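Local coordinates for protein transcriptional regulator (LacI family) (Clostridium acetobutylicum ATCC 824, PDB 3G85) that probably acts as a DNA-binding transcription factor of the LacI family, recognising regulatory DNA sequences to control gene expression, at residues 180-183 / 184-187; 201-204 / 205-209. One frame throughout, in Å; residues are numbered along the deposited sequence.

Contact 1 (180-183 / 184-187)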
loop_
_atom_site.group_PDB
_atom_site.type_symbol
_atom_site.label_atom_id
_atom_site.label_comp_id
_atom_site.label_asym_id
_atom_site.label_seq_id
_atom_site.Cartn_x
_atom_site.Cartn_y
_atom_site.Cartn_z
ATOM N N LYS A 180 23.063 3.375 0.439
ATOM C CA LYS A 180 24.443 3.604 0.903
ATOM C C LYS A 180 24.942 2.391 1.717
ATOM O O LYS A 180 26.093 1.970 1.586
ATOM C CB LYS A 180 24.541 4.905 1.688
ATOM C CG LYS A 180 24.393 6.134 0.818
ATOM C CD LYS A 180 24.607 7.441 1.590
ATOM C CE LYS A 180 24.416 8.648 0.674
ATOM N NZ LYS A 180 24.697 9.941 1.417
ATOM N N LYS A 181 24.056 1.803 2.511
ATOM C CA LYS A 181 24.373 0.549 3.232
ATOM C C LYS A 181 24.470 -0.617 2.271
ATOM O O LYS A 181 25.424 -1.400 2.341
ATOM C CB LYS A 181 23.314 0.239 4.276
ATOM C CG LYS A 181 23.118 1.314 5.255
ATOM C CD LYS A 181 22.014 0.957 6.238
ATOM C CE LYS A 181 21.691 2.197 7.069
ATOM N NZ LYS A 181 20.519 2.036 7.963
ATOM N N LEU A 182 23.476 -0.758 1.388
ATOM C CA LEU A 182 23.501 -1.784 0.344
ATOM C C LEU A 182 24.851 -1.770 -0.350
ATOM O O LEU A 182 25.422 -2.826 -0.595
ATOM C CB LEU A 182 22.398 -1.574 -0.718
ATOM C CG LEU A 182 22.226 -2.601 -1.842
ATOM C CD1 LEU A 182 21.846 -3.993 -1.267
ATOM C CD2 LEU A 182 21.199 -2.156 -2.904
HETATM N N MSE A 183 25.354 -0.573 -0.634
HETATM C CA MSE A 183 26.619 -0.410 -1.352
HETATM C C MSE A 183 27.845 -0.863 -0.536
HETATM O O MSE A 183 28.894 -1.142 -1.110
HETATM C CB MSE A 183 26.818 1.037 -1.820
HETATM C CG MSE A 183 25.807 1.523 -2.854
HETATM SE SE MSE A 183 25.999 0.614 -4.563
HETATM C CE MSE A 183 24.826 -0.930 -4.359
ATOM N N LYS A 184 27.697 -0.930 0.776
ATOM C CA LYS A 184 28.777 -1.408 1.650
ATOM C C LYS A 184 28.907 -2.916 1.715
ATOM O O LYS A 184 29.943 -3.417 2.170
ATOM C CB LYS A 184 28.633 -0.847 3.050
ATOM C CG LYS A 184 29.154 0.541 3.132
ATOM C CD LYS A 184 28.826 1.170 4.435
ATOM C CE LYS A 184 29.187 2.656 4.316
ATOM N NZ LYS A 184 29.096 3.269 5.628
ATOM N N LEU A 185 27.870 -3.628 1.270
ATOM C CA LEU A 185 27.877 -5.086 1.263
ATOM C C LEU A 185 29.025 -5.600 0.387
ATOM O O LEU A 185 29.327 -5.028 -0.675
ATOM C CB LEU A 185 26.508 -5.666 0.858
ATOM C CG LEU A 185 25.312 -5.556 1.832
ATOM C CD1 LEU A 185 23.983 -5.753 1.130
ATOM C CD2 LEU A 185 25.399 -6.554 2.968
ATOM N N LYS A 186 29.702 -6.641 0.873
ATOM C CA LYS A 186 30.785 -7.257 0.114
ATOM C C LYS A 186 30.271 -7.789 -1.215
ATOM O O LYS A 186 30.912 -7.597 -2.243
ATOM C CB LYS A 186 31.455 -8.390 0.903
ATOM C CG LYS A 186 32.733 -7.963 1.600
ATOM C CD LYS A 186 32.485 -7.440 3.013
ATOM C CE LYS A 186 33.689 -6.669 3.511
ATOM N NZ LYS A 186 33.797 -5.323 2.852
ATOM N N ASN A 187 29.131 -8.473 -1.163
ATOM C CA ASN A 187 28.462 -9.011 -2.342
ATOM C C ASN A 187 27.029 -8.495 -2.380
ATOM O O ASN A 187 26.205 -8.920 -1.566
ATOM C CB ASN A 187 28.437 -10.538 -2.288
ATOM C CG ASN A 187 29.816 -11.156 -2.425
ATOM O OD1 ASN A 187 30.373 -11.665 -1.448
ATOM N ND2 ASN A 187 30.383 -11.107 -3.638
#

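Contact 2 (201-204 / 205-209)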
loop_
_atom_site.group_PDB
_atom_site.type_symbol
_atom_site.label_atom_id
_atom_site.label_comp_id
_atom_site.label_asym_id
_atom_site.label_seq_id
_atom_site.Cartn_x
_atom_site.Cartn_y
_atom_site.Cartn_z
ATOM N N LEU A 201 12.956 5.280 -5.331
ATOM C CA LEU A 201 13.430 6.542 -5.917
ATOM C C LEU A 201 14.725 7.033 -5.253
ATOM O O LEU A 201 15.647 7.503 -5.947
ATOM C CB LEU A 201 12.368 7.630 -5.825
ATOM C CG LEU A 201 11.145 7.363 -6.714
ATOM C CD1 LEU A 201 10.068 8.411 -6.365
ATOM C CD2 LEU A 201 11.516 7.294 -8.246
ATOM N N GLY A 202 14.816 6.857 -3.943
ATOM C CA GLY A 202 16.039 7.190 -3.208
ATOM C C GLY A 202 17.204 6.285 -3.614
ATOM O O GLY A 202 18.350 6.747 -3.767
ATOM N N VAL A 203 16.913 4.995 -3.750
ATOM C CA VAL A 203 17.926 4.010 -4.189
ATOM C C VAL A 203 18.528 4.389 -5.550
ATOM O O VAL A 203 19.744 4.443 -5.725
ATOM C CB VAL A 203 17.361 2.602 -4.241
ATOM C CG1 VAL A 203 18.365 1.658 -4.999
ATOM C CG2 VAL A 203 16.994 2.090 -2.827
ATOM N N ILE A 204 17.674 4.702 -6.510
ATOM C CA ILE A 204 18.131 5.064 -7.839
ATOM C C ILE A 204 18.952 6.361 -7.799
ATOM O O ILE A 204 19.910 6.491 -8.594
ATOM C CB ILE A 204 16.929 5.143 -8.801
ATOM C CG1 ILE A 204 16.472 3.738 -9.136
ATOM C CG2 ILE A 204 17.252 5.887 -10.075
ATOM C CD1 ILE A 204 14.995 3.719 -9.433
ATOM N N SER A 205 18.624 7.282 -6.876
ATOM C CA SER A 205 19.407 8.513 -6.690
ATOM C C SER A 205 20.891 8.124 -6.478
ATOM O O SER A 205 21.806 8.645 -7.135
ATOM C CB SER A 205 18.883 9.316 -5.485
ATOM O OG SER A 205 19.653 10.471 -5.203
ATOM N N VAL A 206 21.098 7.183 -5.568
ATOM C CA VAL A 206 22.452 6.754 -5.187
ATOM C C VAL A 206 23.102 5.940 -6.314
ATOM O O VAL A 206 24.254 6.196 -6.686
ATOM C CB VAL A 206 22.429 5.971 -3.866
ATOM C CG1 VAL A 206 23.824 5.369 -3.559
ATOM C CG2 VAL A 206 22.000 6.869 -2.741
ATOM N N LEU A 207 22.380 4.967 -6.865
ATOM C CA LEU A 207 22.907 4.154 -7.963
ATOM C C LEU A 207 23.308 4.998 -9.174
ATOM O O LEU A 207 24.308 4.685 -9.853
ATOM C CB LEU A 207 21.909 3.073 -8.393
ATOM C CG LEU A 207 21.372 2.052 -7.392
ATOM C CD1 LEU A 207 20.564 1.027 -8.154
ATOM C CD2 LEU A 207 22.459 1.373 -6.563
ATOM N N ASN A 208 22.535 6.047 -9.471
ATOM C CA ASN A 208 22.897 6.978 -10.543
ATOM C C ASN A 208 24.202 7.753 -10.257
ATOM O O ASN A 208 25.074 7.847 -11.132
ATOM C CB ASN A 208 21.753 7.952 -10.828
ATOM C CG ASN A 208 20.606 7.295 -11.591
ATOM O OD1 ASN A 208 20.743 6.178 -12.096
ATOM N ND2 ASN A 208 19.474 7.999 -11.699
ATOM N N LYS A 209 24.328 8.303 -9.051
ATOM C CA LYS A 209 25.531 9.018 -8.613
ATOM C C LYS A 209 26.771 8.115 -8.701
ATOM O O LYS A 209 27.835 8.552 -9.116
ATOM C CB LYS A 209 25.389 9.530 -7.167
ATOM C CG LYS A 209 24.689 10.876 -7.005
ATOM C CD LYS A 209 24.828 11.454 -5.576
ATOM C CE LYS A 209 26.210 12.094 -5.352
ATOM N NZ LYS A 209 26.282 13.120 -4.244
#

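Contact 1 (180-183 / 184-187)
Lys184 N donates to Lys181 O over 2.8 Å, a three-residue step in the C-terminal end region of helix 172-182. The bond is bent, 139° at the hydrogen, because the tight turn brings the N-H over the carbonyl and not onto a lone pair. Leu185 N repeats the step. It reaches Leu182 O at 3.2 Å and 152°, and this bond closes a type I beta turn from Leu182 to Leu185. A weak bond of 3.5 Å also runs from Leu185 N to Lys181 O, so this NH is shared between two carbonyls.

The apolar part is small. CD1 of Leu182 meets CD1 of Leu185 at 3.7 Å, and the two side chains cross at a slant. Different first torsions bring these methyls together across the turn: CG is anti to the backbone N in Leu182 but anti to the carbonyl carbon in Leu185. CB of Leu185 also rests on Leu182 O at 3.4 Å.

Lys184 contributes its aliphatic stem. Its CB sits 3.3 Å from Lys181 O and its CG 3.7 Å from Lys180 O, and the extended chain carries the amine away from the turn.

The turn leads from helix 172-182 into the loop before strand 191-194. Leu182 is buried. Leu185 packs on Asn163 and His164 in the loop before strand 165-167, and Met183, a selenomethionine, touches Arg210 and Ile212 beyond helix 197-209.

Contact 2 (201-204 / 205-209)
Helix 197-209 is the crossover helix of a beta-alpha-beta unit, between the parallel strands 191-194 and 219-224 of the periplasmic binding protein-like domain. Its residues 201-204 and 205-209 are joined by successive i to i+4 backbone bonds. Ser205 N reaches Leu201 O at 3.1 Å, and Val206 N makes a weak bond to Gly202 O. The next two are shorter. Leu207 N meets Val203 O at 2.9 Å, almost straight at 176°, and Asn208 N meets Ile204 O at 2.8 Å.

Two pairs of side chains follow the same spacing. Val203 and Leu207 lie alongside each other and point the same way. CG1 of Val203 is 3.9 Å from CG of Leu207, and CD1 of that leucine is equally near. Both residues pack against Ile220 of strand 219-224. Ile204 and Asn208 are also side by side. CG2 of Ile204, anti to its backbone N, approaches ND2 of Asn208 to 3.5 Å, so a methyl group lies against the amide.

Ser205 and Val206 touch helix 172-182. CB of Ser205 sits 3.1 Å from Gly202 O, and its side chain touches Val176. Val206 touches both Val176 and Ala179.

The amide of Asn208 does not bond to Ile204 O, because the angle is poor. ND2 instead donates to Thr235 O, a hydrogen bond that ties the last turn of the helix to the loop after helix 228-232. That bond and the methyl of Ile204 together limit how the amide can turn. The buried side chains of Val203, Ile204 and Leu207 pack on apolar neighbours, and the carbonyls of residues 201-204 are taken up by N-H groups of 205-208, Gly202 O weakly.

In the fold
Contact 1 is a surface turn and contact 2 a largely buried stretch of helix, with centres about 14 Å apart in the same periplasmic binding protein-like domain. They belong to successive helices, 172-182 and 197-209, with strand 191-194 between them in the chain. The two meet directly, where CE of Met183 packs on CD2 of Leu207 at 4.0 Å. Their backbone bonding differs with place. Bonds from i to i+3, with one weak i to i+4 bond, form the turn in contact 1, whereas i to i+4 bonds run through contact 2. Lysines dominate the exposed side of contact 1. Buried branched apolar side chains make up much of contact 2, where an asparagine near the helix end supplies the polar tie.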